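Local coordinates for binding domain (Hc) of Paraclostridial Mosquitocidal Protein 1 (Paraclostridium bifermentans, PDB 6HOX) that targets the toxin to host nerve cells as the receptor-binding part of a botulinum-like neurotoxin that acts specifically on Anopheles mosquitoes, at residues Y287-R292 and S407-L412; L395-D400 and K432-Y436; I144-T148 and I188-I193; F83-F89 and I171-L176; S162-W166 and F252-P256. All coordinates share one frame; numbering follows the deposited sequence.

Contact 1 (Y287-R292 and S407-L412)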
# COMPACT_ATOMS: atom_id res chain seq x y z
N TYR A 287 21.56 16.95 -15.59
CA TYR A 287 21.74 15.91 -14.59
C TYR A 287 20.51 15.86 -13.69
O TYR A 287 20.13 16.86 -13.09
CB TYR A 287 22.99 16.16 -13.74
CG TYR A 287 24.30 15.88 -14.44
CD1 TYR A 287 24.84 16.75 -15.37
CD2 TYR A 287 25.00 14.71 -14.18
CE1 TYR A 287 26.04 16.49 -16.01
CE2 TYR A 287 26.20 14.43 -14.81
CZ TYR A 287 26.73 15.32 -15.73
OH TYR A 287 27.92 15.01 -16.35
N PRO A 288 19.84 14.69 -13.54
CA PRO A 288 18.80 14.56 -12.51
C PRO A 288 19.49 14.35 -11.15
O PRO A 288 20.56 13.75 -11.09
CB PRO A 288 18.00 13.34 -12.99
CG PRO A 288 19.06 12.48 -13.66
CD PRO A 288 20.02 13.46 -14.32
N TYR A 289 18.86 14.83 -10.08
CA TYR A 289 19.36 14.60 -8.73
C TYR A 289 18.18 14.56 -7.75
O TYR A 289 17.10 15.07 -8.05
CB TYR A 289 20.41 15.66 -8.36
CG TYR A 289 19.86 17.06 -8.19
CD1 TYR A 289 19.63 17.87 -9.29
CD2 TYR A 289 19.57 17.57 -6.94
CE1 TYR A 289 19.12 19.15 -9.15
CE2 TYR A 289 19.06 18.85 -6.78
CZ TYR A 289 18.83 19.64 -7.89
OH TYR A 289 18.32 20.90 -7.74
N ILE A 290 18.37 13.92 -6.59
CA ILE A 290 17.39 13.99 -5.50
C ILE A 290 17.81 15.16 -4.60
O ILE A 290 18.93 15.22 -4.12
CB ILE A 290 17.27 12.67 -4.71
CG1 ILE A 290 16.98 11.48 -5.62
CG2 ILE A 290 16.20 12.79 -3.64
CD1 ILE A 290 15.57 11.46 -6.14
N SER A 291 16.88 16.10 -4.40
CA SER A 291 17.11 17.24 -3.57
C SER A 291 16.92 16.85 -2.10
O SER A 291 16.47 15.75 -1.81
CB SER A 291 16.20 18.36 -3.97
OG SER A 291 16.65 19.59 -3.43
N ARG A 292 17.23 17.78 -1.19
CA ARG A 292 17.10 17.53 0.24
C ARG A 292 15.63 17.22 0.59
O ARG A 292 14.71 17.69 -0.08
CB ARG A 292 17.68 18.69 1.06
CG ARG A 292 17.05 20.05 0.79
CD ARG A 292 17.54 21.12 1.75
NE ARG A 292 18.83 21.73 1.39
CZ ARG A 292 19.95 21.64 2.12
NH1 ARG A 292 19.98 20.92 3.22
NH2 ARG A 292 21.04 22.29 1.74
N SER A 407 23.91 16.79 3.01
CA SER A 407 24.23 17.21 1.65
C SER A 407 23.05 17.98 1.04
O SER A 407 21.92 17.91 1.52
CB SER A 407 24.62 16.03 0.79
OG SER A 407 24.83 16.42 -0.55
N SER A 408 23.36 18.71 -0.03
CA SER A 408 22.41 19.56 -0.76
C SER A 408 21.40 18.71 -1.55
O SER A 408 20.20 19.00 -1.60
CB SER A 408 23.17 20.49 -1.68
OG SER A 408 22.36 20.92 -2.76
N GLY A 409 21.94 17.68 -2.20
CA GLY A 409 21.24 16.77 -3.07
C GLY A 409 22.18 15.65 -3.49
O GLY A 409 23.34 15.65 -3.14
N TRP A 410 21.66 14.68 -4.23
CA TRP A 410 22.39 13.47 -4.55
C TRP A 410 22.11 13.13 -6.01
O TRP A 410 20.95 13.04 -6.41
CB TRP A 410 21.99 12.32 -3.61
CG TRP A 410 22.21 12.66 -2.16
CD1 TRP A 410 23.35 12.48 -1.44
CD2 TRP A 410 21.27 13.29 -1.28
NE1 TRP A 410 23.18 12.94 -0.17
CE2 TRP A 410 21.91 13.43 -0.03
CE3 TRP A 410 19.94 13.73 -1.41
CZ2 TRP A 410 21.27 14.00 1.08
CZ3 TRP A 410 19.31 14.28 -0.31
CH2 TRP A 410 19.97 14.42 0.91
N TYR A 411 23.19 13.00 -6.79
CA TYR A 411 23.10 12.67 -8.22
C TYR A 411 22.74 11.20 -8.36
O TYR A 411 23.02 10.39 -7.47
CB TYR A 411 24.40 13.03 -8.94
CG TYR A 411 24.57 14.53 -9.09
CD1 TYR A 411 23.93 15.21 -10.11
CD2 TYR A 411 25.31 15.26 -8.17
CE1 TYR A 411 24.06 16.58 -10.24
CE2 TYR A 411 25.44 16.63 -8.28
CZ TYR A 411 24.81 17.30 -9.32
OH TYR A 411 24.91 18.66 -9.45
N LEU A 412 22.08 10.87 -9.47
CA LEU A 412 21.76 9.48 -9.79
C LEU A 412 22.98 8.87 -10.50
O LEU A 412 23.65 9.57 -11.28
CB LEU A 412 20.51 9.42 -10.67
CG LEU A 412 19.16 9.50 -9.97
CD1 LEU A 412 19.02 10.79 -9.18
CD2 LEU A 412 18.03 9.39 -10.99
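Tyr411 sets its ring among two tyrosines of the facing strand, Tyr287 and Tyr289, in a small aromatic cluster without a regular stack. Its CE1 meets CB of Tyr287 at 3.7 Å, at the ring edge, while CB of Tyr289 lies over one face, 4.0 Å from Tyr411 CD1. The two neighbouring rings are turned against it very differently, by 86° for Tyr287 and 48° for Tyr289. The Tyr411 hydroxyl is hydrogen-bonded to Lys280 NZ. Beneath the rings, strands 287-291 and 409-412 pair antiparallel within the C-terminal, beta-trefoil half of the binding domain. Ile290 N gives a 2.7 Å hydrogen bond to Trp410 O, and Trp410 N returns one of 2.8 Å to Ile290 O. Ile290 and Trp410 project from the other face of this pair, where both also touch Ile398. With CG beside its own backbone N (chi1 -57°), the Trp410 indole lies back along the opposite strand, CE3 coming 3.3 Å from Ile290 O. Ser291 O sits at the edge of the same ring, 3.5 Å from Trp410 CZ3; this buried carbonyl has no polar partner in the model. The Leu412 and Ile290 side chains lie roughly perpendicular, Leu412 CD1 4.2 Å from Ile290 CG1.

Contact 2 (L395-D400 and K432-Y436)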
# COMPACT_ATOMS: atom_id res chain seq x y z
N LEU A 395 23.16 -1.00 -10.81
CA LEU A 395 21.83 -0.68 -10.32
C LEU A 395 21.78 0.83 -10.12
O LEU A 395 22.75 1.45 -9.64
CB LEU A 395 21.55 -1.40 -8.99
CG LEU A 395 21.48 -2.92 -9.06
CD1 LEU A 395 21.26 -3.53 -7.68
CD2 LEU A 395 20.38 -3.37 -10.00
N LEU A 396 20.65 1.41 -10.50
CA LEU A 396 20.43 2.82 -10.32
C LEU A 396 20.38 3.12 -8.82
O LEU A 396 19.63 2.47 -8.05
CB LEU A 396 19.14 3.24 -11.01
CG LEU A 396 18.83 4.73 -10.92
CD1 LEU A 396 19.78 5.53 -11.80
CD2 LEU A 396 17.39 4.99 -11.28
N SER A 397 21.21 4.08 -8.41
CA SER A 397 21.28 4.52 -7.04
C SER A 397 21.52 6.04 -7.00
O SER A 397 21.52 6.71 -8.03
CB SER A 397 22.33 3.76 -6.29
OG SER A 397 22.14 3.91 -4.90
N ILE A 398 21.64 6.57 -5.78
CA ILE A 398 22.00 7.95 -5.52
C ILE A 398 23.41 7.94 -4.94
O ILE A 398 23.72 7.04 -4.14
CB ILE A 398 20.99 8.66 -4.59
CG1 ILE A 398 20.64 7.80 -3.37
CG2 ILE A 398 19.75 9.07 -5.38
CD1 ILE A 398 19.94 8.56 -2.27
N ALA A 399 24.24 8.88 -5.39
CA ALA A 399 25.67 8.92 -5.03
C ALA A 399 25.83 9.56 -3.65
O ALA A 399 25.57 10.76 -3.49
CB ALA A 399 26.43 9.67 -6.10
N ASP A 400 26.27 8.73 -2.69
CA ASP A 400 26.19 8.94 -1.21
C ASP A 400 24.73 9.16 -0.79
O ASP A 400 24.32 8.75 0.30
CB ASP A 400 27.10 10.08 -0.74
CG ASP A 400 28.53 9.92 -1.21
OD1 ASP A 400 29.00 8.77 -1.25
OD2 ASP A 400 29.14 10.95 -1.55
N LYS A 432 19.08 2.63 -0.81
CA LYS A 432 19.46 3.57 -1.89
C LYS A 432 19.19 3.02 -3.30
O LYS A 432 19.26 3.80 -4.28
CB LYS A 432 20.97 3.87 -1.87
CG LYS A 432 21.50 4.59 -0.64
CD LYS A 432 22.82 5.26 -0.87
CE LYS A 432 23.98 4.31 -1.06
NZ LYS A 432 25.04 4.94 -1.90
N THR A 433 18.95 1.71 -3.42
CA THR A 433 18.72 1.05 -4.72
C THR A 433 17.24 0.73 -4.96
O THR A 433 16.89 0.18 -6.00
CB THR A 433 19.58 -0.21 -4.88
OG1 THR A 433 19.25 -1.15 -3.85
CG2 THR A 433 21.06 0.10 -4.83
N ASN A 434 16.37 1.15 -4.04
CA ASN A 434 14.93 0.93 -4.16
C ASN A 434 14.26 2.23 -4.58
O ASN A 434 14.51 3.27 -3.99
CB ASN A 434 14.32 0.44 -2.85
CG ASN A 434 14.74 -0.97 -2.48
OD1 ASN A 434 14.93 -1.81 -3.35
ND2 ASN A 434 14.83 -1.24 -1.19
N TRP A 435 13.41 2.14 -5.60
CA TRP A 435 12.75 3.25 -6.23
C TRP A 435 11.24 3.05 -6.17
O TRP A 435 10.75 1.94 -6.39
CB TRP A 435 13.24 3.37 -7.67
CG TRP A 435 14.67 3.81 -7.75
CD1 TRP A 435 15.76 3.01 -7.87
CD2 TRP A 435 15.17 5.15 -7.64
NE1 TRP A 435 16.90 3.76 -7.89
CE2 TRP A 435 16.57 5.08 -7.74
CE3 TRP A 435 14.56 6.41 -7.47
CZ2 TRP A 435 17.39 6.22 -7.69
CZ3 TRP A 435 15.37 7.53 -7.43
CH2 TRP A 435 16.76 7.43 -7.53
N TYR A 436 10.53 4.16 -5.89
CA TYR A 436 9.08 4.21 -5.89
C TYR A 436 8.59 5.14 -7.00
O TYR A 436 9.21 6.18 -7.31
CB TYR A 436 8.53 4.78 -4.58
CG TYR A 436 8.74 3.96 -3.34
CD1 TYR A 436 7.93 2.88 -3.01
CD2 TYR A 436 9.70 4.35 -2.42
CE1 TYR A 436 8.09 2.19 -1.82
CE2 TYR A 436 9.89 3.64 -1.24
CZ TYR A 436 9.08 2.57 -0.93
OH TYR A 436 9.29 1.90 0.24
O HOH W 1 18.02 0.20 -8.45
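Two donors grip Leu396 O: Trp435 NE1, at 3.0 Å with a nearly straight N-H (172°), and a water, which donates to Leu396 O at 2.8 Å. The same water stands 2.7 Å from Thr433 O, linking the two segments, although more acceptors surround it than it has protons. The indole nitrogen reaches the carbonyl from well above its plane, while Leu396 O lies in the plane of the indole. Leu396 also packs on the ring it bonds: with CG anti to the backbone N (chi1 -179°), CD2 sits over the five-membered ring, 3.9 Å from its centroid, in a CH-pi contact. Ile398 CG2 reaches the far end of the indole, 4.0 Å from Trp435 CH2. Trp435 thus joins strand 394-398 to the last strand, 435-438, inside the beta-trefoil fold of the C-terminal half, with Met265 and Asn267 of strand 263-267 also against it. Just before strand 435-438, Lys432 O accepts a weak 2.9 Å bond from Ser397 OG and a hydrogen bond from Asn267 ND2. The lysine chain, bent at chi3, passes at a slant over Ile398; its NZ is hydrogen-bonded to the Tyr418 hydroxyl and only weakly, at 3.3 Å, to Ile398 O. Thr433 CG2 lies 4.0 Å from Ser397 OG, and the Thr433 hydroxyl bonds to His430 O.

Contact 3 (I144-T148 and I188-I193)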
# COMPACT_ATOMS: atom_id res chain seq x y z
N ILE A 144 -12.49 -7.91 24.91
CA ILE A 144 -11.12 -8.06 24.45
C ILE A 144 -10.97 -7.24 23.17
O ILE A 144 -11.77 -7.36 22.26
CB ILE A 144 -10.77 -9.55 24.28
CG1 ILE A 144 -10.39 -10.13 25.64
CG2 ILE A 144 -9.67 -9.77 23.24
CD1 ILE A 144 -10.43 -11.62 25.70
N ASP A 145 -9.96 -6.38 23.13
CA ASP A 145 -9.66 -5.64 21.94
C ASP A 145 -8.15 -5.65 21.67
O ASP A 145 -7.31 -5.88 22.56
CB ASP A 145 -10.27 -4.23 22.00
CG ASP A 145 -10.09 -3.52 23.31
OD1 ASP A 145 -9.06 -3.77 23.96
OD2 ASP A 145 -10.97 -2.71 23.68
N ILE A 146 -7.83 -5.46 20.38
CA ILE A 146 -6.50 -5.18 19.93
C ILE A 146 -6.57 -3.77 19.32
O ILE A 146 -7.41 -3.48 18.48
CB ILE A 146 -5.99 -6.27 18.96
CG1 ILE A 146 -5.92 -7.63 19.66
CG2 ILE A 146 -4.64 -5.88 18.36
CD1 ILE A 146 -5.62 -8.79 18.74
N ILE A 147 -5.72 -2.88 19.83
CA ILE A 147 -5.60 -1.56 19.29
C ILE A 147 -4.15 -1.44 18.81
O ILE A 147 -3.25 -1.48 19.63
CB ILE A 147 -6.01 -0.52 20.36
CG1 ILE A 147 -7.44 -0.77 20.83
CG2 ILE A 147 -5.82 0.90 19.83
CD1 ILE A 147 -7.86 0.00 22.06
N THR A 148 -3.93 -1.38 17.49
CA THR A 148 -2.56 -1.26 17.00
C THR A 148 -2.00 0.07 17.52
O THR A 148 -2.75 1.03 17.70
CB THR A 148 -2.48 -1.42 15.48
OG1 THR A 148 -3.16 -0.31 14.90
CG2 THR A 148 -3.06 -2.72 14.97
N ILE A 188 1.23 -8.89 14.60
CA ILE A 188 1.39 -7.58 15.24
C ILE A 188 1.12 -7.70 16.74
O ILE A 188 1.79 -7.10 17.55
CB ILE A 188 0.41 -6.57 14.61
CG1 ILE A 188 0.64 -6.39 13.12
CG2 ILE A 188 0.44 -5.23 15.34
CD1 ILE A 188 2.07 -6.06 12.77
N ASP A 189 0.03 -8.38 17.07
CA ASP A 189 -0.46 -8.45 18.45
C ASP A 189 -1.33 -9.69 18.62
O ASP A 189 -1.80 -10.29 17.62
CB ASP A 189 -1.22 -7.17 18.81
CG ASP A 189 -1.19 -6.83 20.29
OD1 ASP A 189 -0.68 -7.64 21.07
OD2 ASP A 189 -1.70 -5.76 20.63
N SER A 190 -1.53 -10.08 19.88
CA SER A 190 -2.39 -11.17 20.24
C SER A 190 -2.87 -11.03 21.69
O SER A 190 -2.23 -10.41 22.54
CB SER A 190 -1.69 -12.47 20.00
OG SER A 190 -0.82 -12.72 21.07
N LYS A 191 -4.05 -11.60 21.95
CA LYS A 191 -4.70 -11.57 23.24
C LYS A 191 -5.25 -12.96 23.56
O LYS A 191 -5.68 -13.68 22.66
CB LYS A 191 -5.85 -10.57 23.21
CG LYS A 191 -5.47 -9.14 22.90
CD LYS A 191 -4.69 -8.43 23.99
CE LYS A 191 -4.33 -7.04 23.52
NZ LYS A 191 -3.30 -6.40 24.36
N SER A 192 -5.23 -13.33 24.84
CA SER A 192 -5.88 -14.51 25.33
C SER A 192 -7.38 -14.25 25.37
O SER A 192 -7.81 -13.24 25.91
CB SER A 192 -5.37 -14.89 26.70
OG SER A 192 -3.95 -15.05 26.68
N ILE A 193 -8.17 -15.18 24.84
CA ILE A 193 -9.63 -15.04 24.87
C ILE A 193 -10.28 -16.26 25.56
O ILE A 193 -11.49 -16.49 25.41
CB ILE A 193 -10.17 -14.77 23.46
CG1 ILE A 193 -10.00 -15.97 22.52
CG2 ILE A 193 -9.52 -13.53 22.87
CD1 ILE A 193 -10.85 -15.86 21.27
O HOH W 2 -1.17 -3.53 19.35
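Ile144 to Ile147 and Ile188 to Ser192 run almost exactly antiparallel (169°), yet their axes approach only to 7.5 Å, so side chains and a water bridge the space instead of direct backbone bonds. At Ile188 and Asp189 the second strand carries a classic beta bulge opposite Leu181, and both residues point toward the 144-148 segment. At one end Ile144 CD1 presses into the chain beyond Lys191, 3.1 Å from Ser192 O and 3.5 Å from Ile193 CG2, the two isoleucines crossing at about a right angle. In the middle, Ile146 and Lys191 lie alongside with their ends pointing opposite ways, Ile146 CG1 3.6 Å from Lys191 CG. A bend at chi2 (-70°) turns the lysine along the facing strand, where its CE comes 3.3 Å from Asp145 O. The Asp145 carboxylate itself is held in a salt bridge by Arg135. On the other branch of Ile146, CG2 meets Asp189 CB at 3.7 Å. Asp189 has both oxygens employed: OD1 accepts from Ser190 N above the carboxylate plane, and OD2 takes a 2.6 Å bond from a water that also donates to Ile147 O at 2.9 Å. Strand 143-147 belongs to one sheet and strand 186-192 to another; the meeting of two sheets through side chains is characteristic of the concanavalin-like beta sandwich of the N-terminal half.

Contact 4 (F83-F89 and I171-L176)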
# COMPACT_ATOMS: atom_id res chain seq x y z
N PHE A 83 -20.50 -16.83 14.22
CA PHE A 83 -19.53 -16.46 15.24
C PHE A 83 -19.94 -17.06 16.60
O PHE A 83 -19.67 -16.47 17.63
CB PHE A 83 -19.40 -14.93 15.28
CG PHE A 83 -19.10 -14.31 13.94
CD1 PHE A 83 -17.85 -14.43 13.37
CD2 PHE A 83 -20.09 -13.65 13.22
CE1 PHE A 83 -17.57 -13.89 12.12
CE2 PHE A 83 -19.81 -13.11 11.98
CZ PHE A 83 -18.56 -13.23 11.43
N SER A 84 -20.55 -18.25 16.56
CA SER A 84 -20.97 -18.99 17.77
C SER A 84 -19.73 -19.42 18.57
O SER A 84 -18.63 -19.49 18.01
CB SER A 84 -21.81 -20.19 17.41
OG SER A 84 -21.00 -21.27 16.96
N TYR A 85 -19.93 -19.73 19.86
CA TYR A 85 -18.81 -19.99 20.78
C TYR A 85 -17.94 -21.16 20.29
O TYR A 85 -16.74 -21.17 20.55
CB TYR A 85 -19.29 -20.28 22.20
CG TYR A 85 -18.14 -20.44 23.17
CD1 TYR A 85 -17.21 -19.43 23.33
CD2 TYR A 85 -17.96 -21.61 23.89
CE1 TYR A 85 -16.13 -19.56 24.18
CE2 TYR A 85 -16.88 -21.76 24.76
CZ TYR A 85 -15.96 -20.73 24.91
OH TYR A 85 -14.89 -20.84 25.75
N PHE A 86 -18.56 -22.14 19.61
CA PHE A 86 -17.85 -23.35 19.17
C PHE A 86 -17.44 -23.23 17.69
O PHE A 86 -17.54 -24.20 16.94
CB PHE A 86 -18.73 -24.59 19.42
N SER A 87 -16.97 -22.05 17.28
CA SER A 87 -16.50 -21.86 15.91
C SER A 87 -15.31 -20.88 15.88
O SER A 87 -15.45 -19.69 16.19
CB SER A 87 -17.61 -21.41 15.00
OG SER A 87 -18.20 -20.22 15.48
N ASP A 88 -14.14 -21.42 15.54
CA ASP A 88 -12.95 -20.63 15.17
C ASP A 88 -13.26 -19.85 13.88
O ASP A 88 -14.06 -20.29 13.07
CB ASP A 88 -11.72 -21.52 14.97
CG ASP A 88 -11.33 -22.34 16.19
OD1 ASP A 88 -11.74 -21.96 17.32
OD2 ASP A 88 -10.63 -23.35 16.01
N PHE A 89 -12.64 -18.69 13.69
CA PHE A 89 -12.81 -18.00 12.40
C PHE A 89 -11.61 -17.08 12.13
O PHE A 89 -10.80 -16.80 13.03
CB PHE A 89 -14.14 -17.25 12.34
CG PHE A 89 -14.30 -16.14 13.35
CD1 PHE A 89 -14.79 -16.40 14.62
CD2 PHE A 89 -13.95 -14.84 13.02
CE1 PHE A 89 -14.93 -15.38 15.54
CE2 PHE A 89 -14.10 -13.82 13.95
CZ PHE A 89 -14.59 -14.09 15.21
N ILE A 171 -7.16 -11.19 10.96
CA ILE A 171 -7.53 -11.39 12.37
C ILE A 171 -7.98 -12.86 12.50
O ILE A 171 -8.92 -13.27 11.82
CB ILE A 171 -8.65 -10.41 12.79
CG1 ILE A 171 -8.22 -8.95 12.65
CG2 ILE A 171 -9.18 -10.67 14.19
CD1 ILE A 171 -9.39 -8.02 12.52
N THR A 172 -7.30 -13.64 13.33
CA THR A 172 -7.64 -15.03 13.55
C THR A 172 -8.20 -15.15 14.97
O THR A 172 -7.67 -14.54 15.93
CB THR A 172 -6.44 -15.95 13.26
OG1 THR A 172 -5.42 -15.74 14.24
CG2 THR A 172 -5.84 -15.73 11.89
N VAL A 173 -9.30 -15.91 15.10
CA VAL A 173 -9.97 -16.14 16.37
C VAL A 173 -10.09 -17.65 16.59
O VAL A 173 -10.82 -18.35 15.88
CB VAL A 173 -11.33 -15.42 16.40
CG1 VAL A 173 -12.07 -15.63 17.71
CG2 VAL A 173 -11.16 -13.94 16.10
N ASN A 174 -9.29 -18.13 17.54
CA ASN A 174 -9.39 -19.45 18.11
C ASN A 174 -10.07 -19.28 19.46
O ASN A 174 -9.39 -18.92 20.44
CB ASN A 174 -8.02 -20.11 18.24
CG ASN A 174 -8.07 -21.50 18.85
OD1 ASN A 174 -7.08 -22.21 18.84
ND2 ASN A 174 -9.22 -21.88 19.39
N GLN A 175 -11.40 -19.45 19.48
CA GLN A 175 -12.21 -19.22 20.68
C GLN A 175 -11.70 -20.17 21.77
O GLN A 175 -11.30 -21.29 21.48
CB GLN A 175 -13.72 -19.32 20.35
CG GLN A 175 -14.19 -18.16 19.46
CD GLN A 175 -15.68 -17.88 19.41
OE1 GLN A 175 -16.34 -18.11 18.39
NE2 GLN A 175 -16.21 -17.29 20.47
N LEU A 176 -11.57 -19.65 22.99
CA LEU A 176 -11.03 -20.38 24.14
C LEU A 176 -9.50 -20.27 24.20
O LEU A 176 -8.92 -20.56 25.25
CB LEU A 176 -11.49 -21.84 24.08
CG LEU A 176 -11.12 -22.72 25.28
CD1 LEU A 176 -11.56 -22.08 26.59
CD2 LEU A 176 -11.72 -24.11 25.13
O HOH W 3 -10.88 -23.94 19.21
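The Phe89 ring is covered on both faces, by Val173 on one and Phe83 on the other. Val173 CB stands 3.8 Å from the ring centroid, 15° off the normal, in a CH-pi contact that CG2 supplements at 3.5 Å from Phe89 CZ. On the opposite face Phe83 brings CD1 over the centre of the ring, and Phe83 is itself set edge-to-face with Trp123. Ser87 O lies in plane at the Phe89 edge. With CG lodged between the backbone N and the carbonyl carbon (chi1 63°), the Phe89 ring lies alongside Val173, both side chains pointing the same way. Their backbones form an antiparallel hydrogen-bonded pair: Phe89 N to Val173 O is 2.9 Å and Val173 N to Phe89 O is 2.7 Å, joining strand 89-96 to strand 167-174 of the N-terminal sandwich. Ahead of this pair a type I beta turn from Ser84 to Ser87 is tied by Ser87 OG donating to Ser84 O at 2.7 Å. Gln175 reaches into the turn with an extended chain, its amide almost perpendicular to the Tyr85 ring. Farther out, Gln175 N makes a weak 3.3 Å bond to Asp88 OD1. A water donates to that same OD1 at 2.9 Å and accepts weakly from Asn174 ND2. The Asp88 carboxylate, next after the turn, thus ties it to the end of strand 167-174 through solvent as well as by a weak direct bond.

Contact 5 (S162-W166 and F252-P256)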
# COMPACT_ATOMS: atom_id res chain seq x y z
N SER A 162 -3.18 4.73 8.62
CA SER A 162 -3.61 5.97 8.01
C SER A 162 -2.45 6.59 7.21
O SER A 162 -1.90 7.63 7.60
CB SER A 162 -4.15 6.92 9.05
OG SER A 162 -5.32 6.36 9.62
N SER A 163 -2.12 5.93 6.10
CA SER A 163 -0.94 6.18 5.28
C SER A 163 -1.31 6.39 3.80
O SER A 163 -0.45 6.80 3.00
CB SER A 163 -0.03 5.01 5.38
OG SER A 163 -0.67 3.85 4.88
N ASN A 164 -2.55 6.02 3.44
CA ASN A 164 -3.05 5.94 2.07
C ASN A 164 -2.39 4.81 1.26
O ASN A 164 -2.56 4.76 0.03
CB ASN A 164 -2.89 7.25 1.29
CG ASN A 164 -3.92 7.40 0.20
OD1 ASN A 164 -5.06 6.98 0.36
ND2 ASN A 164 -3.52 7.98 -0.93
N ILE A 165 -1.69 3.90 1.94
CA ILE A 165 -1.07 2.73 1.31
C ILE A 165 -1.94 1.50 1.58
O ILE A 165 -2.43 1.31 2.68
CB ILE A 165 0.38 2.53 1.83
CG1 ILE A 165 1.25 3.76 1.56
CG2 ILE A 165 1.01 1.28 1.23
CD1 ILE A 165 2.49 3.82 2.40
N TRP A 166 -2.13 0.66 0.56
CA TRP A 166 -2.88 -0.62 0.71
C TRP A 166 -2.22 -1.52 1.76
O TRP A 166 -1.05 -1.86 1.62
CB TRP A 166 -2.97 -1.35 -0.64
CG TRP A 166 -4.05 -0.82 -1.54
CD1 TRP A 166 -3.90 -0.04 -2.65
CD2 TRP A 166 -5.46 -1.08 -1.41
NE1 TRP A 166 -5.12 0.20 -3.22
CE2 TRP A 166 -6.09 -0.42 -2.48
CE3 TRP A 166 -6.24 -1.80 -0.50
CZ2 TRP A 166 -7.47 -0.46 -2.66
CZ3 TRP A 166 -7.61 -1.84 -0.68
CH2 TRP A 166 -8.21 -1.17 -1.74
N PHE A 252 3.77 3.10 -5.32
CA PHE A 252 3.99 3.44 -3.94
C PHE A 252 2.79 3.06 -3.06
O PHE A 252 2.98 2.71 -1.87
CB PHE A 252 4.27 4.94 -3.87
CG PHE A 252 4.55 5.46 -2.49
CD1 PHE A 252 5.84 5.38 -1.97
CD2 PHE A 252 3.54 5.97 -1.70
CE1 PHE A 252 6.11 5.84 -0.69
CE2 PHE A 252 3.81 6.43 -0.42
CZ PHE A 252 5.09 6.38 0.07
N TRP A 253 1.58 3.16 -3.63
CA TRP A 253 0.34 2.90 -2.93
C TRP A 253 0.03 1.40 -2.85
O TRP A 253 -0.86 1.02 -2.06
CB TRP A 253 -0.83 3.63 -3.59
CG TRP A 253 -0.65 5.09 -3.84
CD1 TRP A 253 -0.78 5.72 -5.04
CD2 TRP A 253 -0.35 6.12 -2.87
NE1 TRP A 253 -0.60 7.07 -4.90
CE2 TRP A 253 -0.34 7.35 -3.58
CE3 TRP A 253 -0.13 6.14 -1.49
CZ2 TRP A 253 -0.07 8.57 -2.96
CZ3 TRP A 253 0.15 7.35 -0.88
CH2 TRP A 253 0.17 8.55 -1.60
N GLY A 254 0.68 0.58 -3.69
CA GLY A 254 0.43 -0.87 -3.77
C GLY A 254 -0.47 -1.29 -4.93
O GLY A 254 -0.91 -2.46 -4.97
N GLU A 255 -0.72 -0.35 -5.86
CA GLU A 255 -1.50 -0.59 -7.07
C GLU A 255 -0.57 -0.92 -8.23
O GLU A 255 0.63 -0.69 -8.16
CB GLU A 255 -2.41 0.61 -7.34
CG GLU A 255 -3.29 0.90 -6.13
CD GLU A 255 -4.56 1.66 -6.42
OE1 GLU A 255 -4.59 2.43 -7.40
OE2 GLU A 255 -5.52 1.49 -5.66
N PRO A 256 -1.06 -1.59 -9.29
CA PRO A 256 -0.19 -2.00 -10.39
C PRO A 256 0.54 -0.81 -11.02
O PRO A 256 -0.06 0.25 -11.22
CB PRO A 256 -1.16 -2.68 -11.37
CG PRO A 256 -2.29 -3.16 -10.48
CD PRO A 256 -2.45 -2.06 -9.45
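Trp166 is bound to the 252-256 segment at two nitrogens. Its backbone N donates to Trp253 O at 2.9 Å, and its indole NE1 to Glu255 OE2 at 2.8 Å. The second bond is nearly straight (171°), uses the anti lone pair of OE2 and lies in the indole plane, the carboxylate being turned from the ring by only 24°. Trp253 is held between two side chains: Asn164 ND2 lies over one face, 3.7 Å from CZ3, and Phe252 over the opposite one. Ile165 lies across the Trp253 edge, its CG1 4.1 Å from CE3, while its CD1 touches Phe252 CE2 at the same distance. Behind this first shell, Ser163 OG accepts from Ile165 N in an ST turn and is also hydrogen-bonded to Tyr160 O. Asp441 takes a hydrogen bond from Asn164 ND2, fixing the amide over the ring, Ser439 O receives Trp253 NE1, and Arg96 bonds Asn164 O while making a cation-pi contact with Trp253. The loops come from the N-terminal sandwich and the C-terminal trefoil, so directed bonds as well as ring packing hold the halves together; Arg96, in a long, weak ion pair with Glu255 OE2, may help, weakly, to keep that carboxylate charged.

In the fold
From the N terminus, contact 4 brings residues 171-176 back to 83-89, closing a long loop of the N-terminal sandwich. Contact 3 opens inside that loop and closes after it, so the two cross; they touch where Ile193 packs on Val173 and Gln175. Contact 5 starts at 162-166, still within both loops, and ends at 252-256, crossing each of them and tying the sandwich to the C-terminal trefoil near the centre of the chain. Contacts 1 and 2 both open after contact 5 has closed, and they cross each other, joined through neighbouring strands 394-398 and 409-415. Tyr436 of contact 2 packs on Phe252 of contact 5, linking the trefoil to the junction.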